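Local atomic coordinates of lipopolysaccharide core heptose(I) kinase WaaP (Pseudomonas aeruginosa, PDB entry 6DFL), a protein that phosphorylates the first heptose of the lipopolysaccharide inner core, using ATP and magnesium, and also acts as a protein-tyrosine kinase. Residues 233-236 against 237-240. Residues are numbered along the deposited sequence; the frame is centred on the assembly and turned at random.
Sequences RRPL and REIL
Arg234 reaches forward from the loop and takes the carboxylate of Glu238 side-on, one nitrogen to each oxygen. Its NE donates to Glu238 OE2 over 2.9 Å, and its NH2 to the syn lone pair of Glu238 OE1 over 3.0 Å. The grip is skewed: the guanidinium and carboxylate planes stand 60° apart, and both hydrogen bonds are bent. Bends at chi2 and chi3 curl the arginine round toward the carboxylate, while Glu238 comes out to meet it fully stretched, its CG standing opposite the backbone N (chi1 -180°). This is the solvent side, where Arg234 is exposed and the ring of Pro235 offers Glu238 OE1 just its CD, at 3.7 Å.

The tight side starts at the backbone. Pro235, the N-cap residue, accepts Ile239 N at its carbonyl O (3.2 Å), and one residue further on Leu240 N makes an almost straight bond to Leu236 O, 3.0 Å. Ile239 points back at the loop, laying CG1 and CD1 against Pro235 O, with its CD1 4.1 Å from Leu236 CD1. From the next position Leu240 sets its CD1 4.3 Å from Leu236 CG, so the buried Leu236 has an apolar neighbour in each.

The two backbone bonds make the first turn of helix 236-242, entered through a loop in which Arg233 breaks from helix 221-232 with positive phi. Leu240 also touches the bound acylated phosphopantetheine, joining this helical turn to the lipid pocket. Leu236 and Leu240 pack on Leu225 of the preceding helix 221-232, and Ile239 on its Phe232.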
loop_
_atom_site.group_PDB
_atom_site.type_symbol
_atom_site.label_atom_id
_atom_site.label_comp_id
_atom_site.label_asym_id
_atom_site.label_seq_id
_atom_site.Cartn_x
_atom_site.Cartn_y
_atom_site.Cartn_z
ATOM N N ARG A 233 -7.967 3.398 10.561
ATOM C CA ARG A 233 -8.043 4.611 11.380
ATOM C C ARG A 233 -9.080 4.399 12.480
ATOM O O ARG A 233 -10.045 5.149 12.614
ATOM C CB ARG A 233 -8.362 5.845 10.535
ATOM C CG ARG A 233 -7.605 5.929 9.218
ATOM C CD ARG A 233 -7.918 7.220 8.475
ATOM N NE ARG A 233 -9.361 7.424 8.368
ATOM C CZ ARG A 233 -9.935 8.510 7.849
ATOM N NH1 ARG A 233 -9.182 9.499 7.375
ATOM N NH2 ARG A 233 -11.263 8.613 7.806
ATOM N N ARG A 234 -8.909 3.300 13.177
ATOM C CA ARG A 234 -9.764 2.843 14.286
ATOM C C ARG A 234 -8.775 2.220 15.261
ATOM O O ARG A 234 -7.651 1.937 14.922
ATOM C CB ARG A 234 -10.815 1.818 13.855
ATOM C CG ARG A 234 -11.817 2.284 12.805
ATOM C CD ARG A 234 -12.616 3.514 13.249
ATOM N NE ARG A 234 -13.414 3.269 14.450
ATOM C CZ ARG A 234 -14.030 4.222 15.156
ATOM N NH1 ARG A 234 -13.963 5.499 14.794
ATOM N NH2 ARG A 234 -14.727 3.889 16.224
ATOM N N PRO A 235 -9.201 2.083 16.527
ATOM C CA PRO A 235 -8.282 1.462 17.484
ATOM C C PRO A 235 -8.028 0.026 17.094
ATOM O O PRO A 235 -8.857 -0.631 16.463
ATOM C CB PRO A 235 -9.040 1.574 18.816
ATOM C CG PRO A 235 -9.906 2.807 18.638
ATOM C CD PRO A 235 -10.337 2.741 17.192
ATOM N N LEU A 236 -6.843 -0.445 17.457
ATOM C CA LEU A 236 -6.466 -1.819 17.171
ATOM C C LEU A 236 -7.452 -2.801 17.782
ATOM O O LEU A 236 -7.808 -3.807 17.161
ATOM C CB LEU A 236 -5.062 -2.072 17.698
ATOM C CG LEU A 236 -4.196 -2.943 16.815
ATOM C CD1 LEU A 236 -4.650 -2.790 15.373
ATOM C CD2 LEU A 236 -2.749 -2.504 16.978
ATOM N N ARG A 237 -7.926 -2.519 18.994
ATOM C CA ARG A 237 -8.780 -3.484 19.676
ATOM C C ARG A 237 -10.114 -3.638 18.958
ATOM O O ARG A 237 -10.628 -4.759 18.813
ATOM C CB ARG A 237 -8.967 -3.061 21.124
ATOM C CG ARG A 237 -9.807 -3.992 21.978
ATOM C CD ARG A 237 -9.684 -3.594 23.466
ATOM N NE ARG A 237 -8.632 -4.360 24.140
ATOM C CZ ARG A 237 -7.441 -3.874 24.463
ATOM N NH1 ARG A 237 -7.131 -2.609 24.185
ATOM N NH2 ARG A 237 -6.559 -4.659 25.068
ATOM N N GLU A 238 -10.671 -2.530 18.465
ATOM C CA GLU A 238 -11.905 -2.619 17.692
ATOM C C GLU A 238 -11.692 -3.403 16.386
ATOM O O GLU A 238 -12.533 -4.234 16.012
ATOM C CB GLU A 238 -12.422 -1.205 17.424
ATOM C CG GLU A 238 -13.712 -1.085 16.629
ATOM C CD GLU A 238 -14.033 0.374 16.349
ATOM O OE1 GLU A 238 -13.713 1.201 17.215
ATOM O OE2 GLU A 238 -14.577 0.720 15.278
ATOM N N ILE A 239 -10.576 -3.162 15.684
ATOM C CA ILE A 239 -10.320 -3.852 14.411
ATOM C C ILE A 239 -10.288 -5.361 14.623
ATOM O O ILE A 239 -11.021 -6.117 13.977
ATOM C CB ILE A 239 -9.009 -3.362 13.776
ATOM C CG1 ILE A 239 -9.153 -1.920 13.338
ATOM C CG2 ILE A 239 -8.618 -4.245 12.560
ATOM C CD1 ILE A 239 -7.832 -1.214 13.290
ATOM N N LEU A 240 -9.449 -5.813 15.557
ATOM C CA LEU A 240 -9.326 -7.232 15.859
ATOM C C LEU A 240 -10.637 -7.860 16.289
ATOM O O LEU A 240 -10.796 -9.081 16.195
ATOM C CB LEU A 240 -8.286 -7.424 16.947
ATOM C CG LEU A 240 -6.904 -6.936 16.506
ATOM C CD1 LEU A 240 -5.984 -6.786 17.709
ATOM C CD2 LEU A 240 -6.294 -7.892 15.486
#